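Putative uncharacterized protein (Archaeoglobus fulgidus, PDB 4KPP) probably exchanges protons for calcium ions across the membrane, as a member of the sodium/calcium exchanger family that binds calcium. Local coordinates at residues Gly106-Leu110 with Gln247-Leu252; Glu315-Leu319 with Arg360-Ser364. All coordinates share one frame. Residue numbers count along the deposited sequence, not the author numbering.

Interaction 1 (Gly106-Leu110 with Gln247-Leu252); sequences GANRL and QWIAPL
Build both segments as helix, crossing at -74° with their axes 8.9 Å apart. Gly106-Leu110 is regular, closed by Leu110 N to Gly106 O at 2.9 Å; Gln247-Leu252 opens with a wider pi-type turn at 247-249 and kinks at Pro251, whose nitrogen has no hydrogen to give. Leu110 has the most surface covered by the other segment: with chi1 t and chi2 near 90°, it reaches over to place CD2 3.9 Å from Leu252 CD1 and 4.3 Å from Pro251 CB. Trp248 starts out pointing away, but with chi1 m and chi2 122° its indole comes back to the 106-110 helix, so that CZ3 lies 3.9 Å from Gly106 O and CH2 3.6 Å from Arg109 NH2, which sits at the ring edge; the guanidinium's main partner is Glu316, in a salt bridge. Gly106 makes the close approach possible. Gly106 CA is 4.5 Å from Gln247 CA and 3.3 Å from Gln247 O, a CA-H...O contact, and a CB here would clash with that oxygen. One residue on, Ala107 CB rests 4.1 Å from Pro251 CB. This is a steep helix crossing with close backbone approach at a glycine, between the two exchanger-family regions of the chain. Helices 311-331 and 338-353 cover the Arg109 and Trp248 side, Phe348 meeting the indole nearly at right angles, while helix 224-237 packs on Ile249 and Ala250.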
loop_
_atom_site.group_PDB
_atom_site.type_symbol
_atom_site.label_atom_id
_atom_site.label_comp_id
_atom_site.label_asym_id
_atom_site.label_seq_id
_atom_site.Cartn_x
_atom_site.Cartn_y
_atom_site.Cartn_z
ATOM N N GLY A 106 4.999 -8.357 -3.327
ATOM C CA GLY A 106 4.868 -8.692 -1.923
ATOM C C GLY A 106 3.940 -7.726 -1.214
ATOM O O GLY A 106 3.046 -8.140 -0.472
ATOM N N ALA A 107 4.148 -6.436 -1.454
ATOM C CA ALA A 107 3.326 -5.401 -0.838
ATOM C C ALA A 107 1.854 -5.584 -1.194
ATOM O O ALA A 107 0.994 -5.569 -0.312
ATOM C CB ALA A 107 3.814 -4.016 -1.245
ATOM N N ASN A 108 1.576 -5.774 -2.482
ATOM C CA ASN A 108 0.209 -5.959 -2.964
ATOM C C ASN A 108 -0.485 -7.182 -2.383
ATOM O O ASN A 108 -1.613 -7.092 -1.907
ATOM C CB ASN A 108 0.176 -6.039 -4.493
ATOM C CG ASN A 108 0.171 -4.676 -5.145
ATOM O OD1 ASN A 108 -0.885 -4.118 -5.435
ATOM N ND2 ASN A 108 1.354 -4.128 -5.370
ATOM N N ARG A 109 0.189 -8.325 -2.432
ATOM C CA ARG A 109 -0.416 -9.576 -1.985
ATOM C C ARG A 109 -0.591 -9.633 -0.470
ATOM O O ARG A 109 -1.572 -10.189 0.029
ATOM C CB ARG A 109 0.374 -10.783 -2.503
ATOM C CG ARG A 109 0.419 -10.868 -4.025
ATOM C CD ARG A 109 0.370 -12.309 -4.521
ATOM N NE ARG A 109 1.506 -13.097 -4.049
ATOM C CZ ARG A 109 2.683 -13.153 -4.661
ATOM N NH1 ARG A 109 2.888 -12.461 -5.773
ATOM N NH2 ARG A 109 3.657 -13.897 -4.158
ATOM N N LEU A 110 0.354 -9.042 0.253
ATOM C CA LEU A 110 0.273 -8.973 1.707
ATOM C C LEU A 110 -0.900 -8.101 2.128
ATOM O O LEU A 110 -1.576 -8.382 3.116
ATOM C CB LEU A 110 1.566 -8.398 2.285
ATOM C CG LEU A 110 1.682 -8.345 3.808
ATOM C CD1 LEU A 110 2.305 -9.628 4.346
ATOM C CD2 LEU A 110 2.470 -7.119 4.248
ATOM N N GLN A 247 10.462 -9.504 -0.187
ATOM C CA GLN A 247 9.063 -9.672 -0.562
ATOM C C GLN A 247 8.107 -9.654 0.625
ATOM O O GLN A 247 6.989 -9.147 0.518
ATOM C CB GLN A 247 8.887 -10.968 -1.352
ATOM C CG GLN A 247 7.558 -11.103 -2.054
ATOM C CD GLN A 247 7.561 -12.212 -3.089
ATOM O OE1 GLN A 247 6.952 -12.084 -4.148
ATOM N NE2 GLN A 247 8.246 -13.307 -2.784
ATOM N N TRP A 248 8.537 -10.203 1.759
ATOM C CA TRP A 248 7.618 -10.380 2.882
ATOM C C TRP A 248 7.932 -9.539 4.117
ATOM O O TRP A 248 7.024 -8.985 4.737
ATOM C CB TRP A 248 7.497 -11.861 3.254
ATOM C CG TRP A 248 7.132 -12.731 2.089
ATOM C CD1 TRP A 248 7.842 -13.789 1.604
ATOM C CD2 TRP A 248 5.974 -12.607 1.249
ATOM N NE1 TRP A 248 7.198 -14.337 0.525
ATOM C CE2 TRP A 248 6.048 -13.631 0.286
ATOM C CE3 TRP A 248 4.880 -11.737 1.224
ATOM C CZ2 TRP A 248 5.072 -13.808 -0.695
ATOM C CZ3 TRP A 248 3.911 -11.913 0.248
ATOM C CH2 TRP A 248 4.013 -12.940 -0.697
ATOM N N ILE A 249 9.207 -9.444 4.477
ATOM C CA ILE A 249 9.579 -8.706 5.679
ATOM C C ILE A 249 9.541 -7.197 5.462
ATOM O O ILE A 249 8.967 -6.467 6.267
ATOM C CB ILE A 249 10.958 -9.130 6.218
ATOM C CG1 ILE A 249 10.957 -10.622 6.550
ATOM C CG2 ILE A 249 11.314 -8.327 7.459
ATOM C CD1 ILE A 249 12.273 -11.120 7.108
ATOM N N ALA A 250 10.145 -6.734 4.372
ATOM C CA ALA A 250 10.174 -5.303 4.067
ATOM C C ALA A 250 8.787 -4.652 3.924
ATOM O O ALA A 250 8.560 -3.581 4.481
ATOM C CB ALA A 250 11.055 -5.013 2.841
ATOM N N PRO A 251 7.860 -5.281 3.177
ATOM C CA PRO A 251 6.537 -4.648 3.110
ATOM C C PRO A 251 5.793 -4.702 4.442
ATOM O O PRO A 251 4.965 -3.831 4.713
ATOM C CB PRO A 251 5.797 -5.489 2.065
ATOM C CG PRO A 251 6.862 -6.099 1.248
ATOM C CD PRO A 251 7.974 -6.387 2.208
ATOM N N LEU A 252 6.086 -5.712 5.259
ATOM C CA LEU A 252 5.441 -5.845 6.560
ATOM C C LEU A 252 5.729 -4.610 7.402
ATOM O O LEU A 252 4.853 -4.101 8.096
ATOM C CB LEU A 252 5.930 -7.103 7.280
ATOM C CG LEU A 252 5.023 -7.610 8.405
ATOM C CD1 LEU A 252 3.722 -8.169 7.842
ATOM C CD2 LEU A 252 5.735 -8.647 9.261
#

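Interaction 2 (Glu315-Leu319 with Arg360-Ser364); sequences EEVLL and RYIIS
Arg360 is the place to start, because it bridges two consecutive glutamates on the other helix. Its NH1 lies 3.0 Å from Glu315 OE1, a salt bridge whose hydrogen bond is weak in angle, and its NE lies 3.5 Å from Glu316 OE1; the three residues form a salt-bridge network. To get there Arg360 takes chi1 m and then runs extended, with chi2 and chi3 both t. Glu315, also m then t, has its CA-to-CB bond toward the 360-364 helix, whereas Glu316 sets off the other way and folds back with chi1 and chi2 both m; its strongest partner is Arg109, and Arg312 pairs with it too. The second carboxylate oxygen of Glu315, OE2, accepts a hydrogen bond from a water at 2.7 Å, and that water lies 2.5 Å from Tyr361 OH, so a water bridge joins Glu315 to Tyr361. Beneath it, two regular helical segments run nearly parallel, 20° between their directions and 9.6 Å between axes. They are closest at Leu319 and Ser364, whose CA atoms are 5.0 Å apart. Ser364, chi1 m, turns OG back to Arg360 O at 2.6 Å, and Ser364 OG also lies 3.4 Å from Leu319 CA. Leu318 CD2 touches Tyr361 CE1 at 4.1 Å, and Leu319 CD2 meets Ile363 CG2 at 4.2 Å. This is near-parallel helix packing, salt-bridged at one end with leucine contacts beyond, joining helix 311-331 to the start of helix 357-377; Gln351 of helix 338-353 touches Leu319 and Arg360, and helix 96-127 packs against Glu316, Val317 and Leu319.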
loop_
_atom_site.group_PDB
_atom_site.type_symbol
_atom_site.label_atom_id
_atom_site.label_comp_id
_atom_site.label_asym_id
_atom_site.label_seq_id
_atom_site.Cartn_x
_atom_site.Cartn_y
_atom_site.Cartn_z
ATOM N N GLU A 315 6.004 -14.730 -12.945
ATOM C CA GLU A 315 5.076 -15.575 -12.207
ATOM C C GLU A 315 4.514 -14.815 -11.012
ATOM O O GLU A 315 3.334 -14.943 -10.691
ATOM C CB GLU A 315 5.771 -16.859 -11.740
ATOM C CG GLU A 315 6.243 -17.758 -12.870
ATOM C CD GLU A 315 7.403 -18.652 -12.469
ATOM O OE1 GLU A 315 7.752 -18.685 -11.270
ATOM O OE2 GLU A 315 7.973 -19.318 -13.357
ATOM N N GLU A 316 5.360 -14.022 -10.359
ATOM C CA GLU A 316 4.936 -13.237 -9.203
ATOM C C GLU A 316 3.890 -12.202 -9.594
ATOM O O GLU A 316 2.903 -12.007 -8.882
ATOM C CB GLU A 316 6.130 -12.549 -8.535
ATOM C CG GLU A 316 7.126 -13.499 -7.888
ATOM C CD GLU A 316 6.553 -14.237 -6.690
ATOM O OE1 GLU A 316 7.088 -15.312 -6.349
ATOM O OE2 GLU A 316 5.579 -13.742 -6.082
ATOM N N VAL A 317 4.114 -11.541 -10.727
ATOM C CA VAL A 317 3.180 -10.538 -11.225
ATOM C C VAL A 317 1.866 -11.194 -11.632
ATOM O O VAL A 317 0.788 -10.686 -11.322
ATOM C CB VAL A 317 3.774 -9.757 -12.417
ATOM C CG1 VAL A 317 2.710 -8.909 -13.105
ATOM C CG2 VAL A 317 4.933 -8.891 -11.952
ATOM N N LEU A 318 1.968 -12.331 -12.317
ATOM C CA LEU A 318 0.800 -13.108 -12.722
ATOM C C LEU A 318 -0.012 -13.543 -11.502
ATOM O O LEU A 318 -1.240 -13.431 -11.486
ATOM C CB LEU A 318 1.236 -14.328 -13.538
ATOM C CG LEU A 318 0.187 -15.399 -13.848
ATOM C CD1 LEU A 318 -0.971 -14.812 -14.641
ATOM C CD2 LEU A 318 0.821 -16.566 -14.594
ATOM N N LEU A 319 0.688 -14.028 -10.480
ATOM C CA LEU A 319 0.059 -14.460 -9.237
ATOM C C LEU A 319 -0.643 -13.278 -8.583
ATOM O O LEU A 319 -1.763 -13.407 -8.086
ATOM C CB LEU A 319 1.116 -15.024 -8.282
ATOM C CG LEU A 319 0.783 -16.166 -7.312
ATOM C CD1 LEU A 319 1.935 -16.367 -6.336
ATOM C CD2 LEU A 319 -0.519 -15.945 -6.557
ATOM N N ARG A 360 2.792 -21.592 -7.507
ATOM C CA ARG A 360 2.491 -20.270 -8.047
ATOM C C ARG A 360 1.476 -20.367 -9.184
ATOM O O ARG A 360 0.548 -19.560 -9.269
ATOM C CB ARG A 360 3.766 -19.569 -8.530
ATOM C CG ARG A 360 4.829 -19.393 -7.457
ATOM C CD ARG A 360 6.021 -18.594 -7.978
ATOM N NE ARG A 360 7.196 -18.735 -7.120
ATOM C CZ ARG A 360 8.303 -19.385 -7.467
ATOM N NH1 ARG A 360 8.399 -19.948 -8.662
ATOM N NH2 ARG A 360 9.322 -19.462 -6.621
ATOM N N TYR A 361 1.648 -21.361 -10.048
ATOM C CA TYR A 361 0.715 -21.564 -11.153
ATOM C C TYR A 361 -0.621 -22.138 -10.689
ATOM O O TYR A 361 -1.677 -21.755 -11.196
ATOM C CB TYR A 361 1.332 -22.449 -12.237
ATOM C CG TYR A 361 2.232 -21.699 -13.195
ATOM C CD1 TYR A 361 1.699 -20.967 -14.249
ATOM C CD2 TYR A 361 3.612 -21.724 -13.048
ATOM C CE1 TYR A 361 2.517 -20.280 -15.130
ATOM C CE2 TYR A 361 4.439 -21.040 -13.924
ATOM C CZ TYR A 361 3.885 -20.320 -14.963
ATOM O OH TYR A 361 4.702 -19.638 -15.834
ATOM N N ILE A 362 -0.572 -23.049 -9.721
ATOM C CA ILE A 362 -1.785 -23.652 -9.182
ATOM C C ILE A 362 -2.672 -22.603 -8.517
ATOM O O ILE A 362 -3.865 -22.515 -8.810
ATOM C CB ILE A 362 -1.466 -24.787 -8.182
ATOM C CG1 ILE A 362 -0.961 -26.025 -8.924
ATOM C CG2 ILE A 362 -2.700 -25.144 -7.365
ATOM C CD1 ILE A 362 -0.505 -27.143 -8.007
ATOM N N ILE A 363 -2.081 -21.808 -7.630
ATOM C CA ILE A 363 -2.817 -20.763 -6.926
ATOM C C ILE A 363 -3.300 -19.679 -7.892
ATOM O O ILE A 363 -4.397 -19.145 -7.733
ATOM C CB ILE A 363 -1.979 -20.134 -5.791
ATOM C CG1 ILE A 363 -1.499 -21.215 -4.822
ATOM C CG2 ILE A 363 -2.789 -19.097 -5.034
ATOM C CD1 ILE A 363 -2.619 -21.960 -4.139
ATOM N N SER A 364 -2.484 -19.366 -8.896
ATOM C CA SER A 364 -2.898 -18.439 -9.948
ATOM C C SER A 364 -4.156 -18.948 -10.641
ATOM O O SER A 364 -5.122 -18.203 -10.810
ATOM C CB SER A 364 -1.790 -18.241 -10.986
ATOM O OG SER A 364 -0.663 -17.590 -10.433
HETATM O O HOH W 1 7.181 -19.317 -15.916
#

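Interactions 1 and 2 have centres 15 Å apart and meet directly: Arg109 NH2 is 2.7 Å from Glu316 OE2 in a salt bridge, and Arg109 CZ lies 3.7 Å from Leu319 CD1. Charged groups therefore run from Arg109 through Glu316 to Arg360, linking helices 96-127, 311-331 and 357-377. Interaction 1 is the more buried, about 9 Å from the centre of the chain; interaction 2 is about 20 Å out. Neither touches the bound calcium, which is held by Ile330, Asp333, Lys335 and Glu340, although Ile330 belongs to the same helix as Glu316. The side chain of Leu318 is about 13 Å from a bound monoolein molecule.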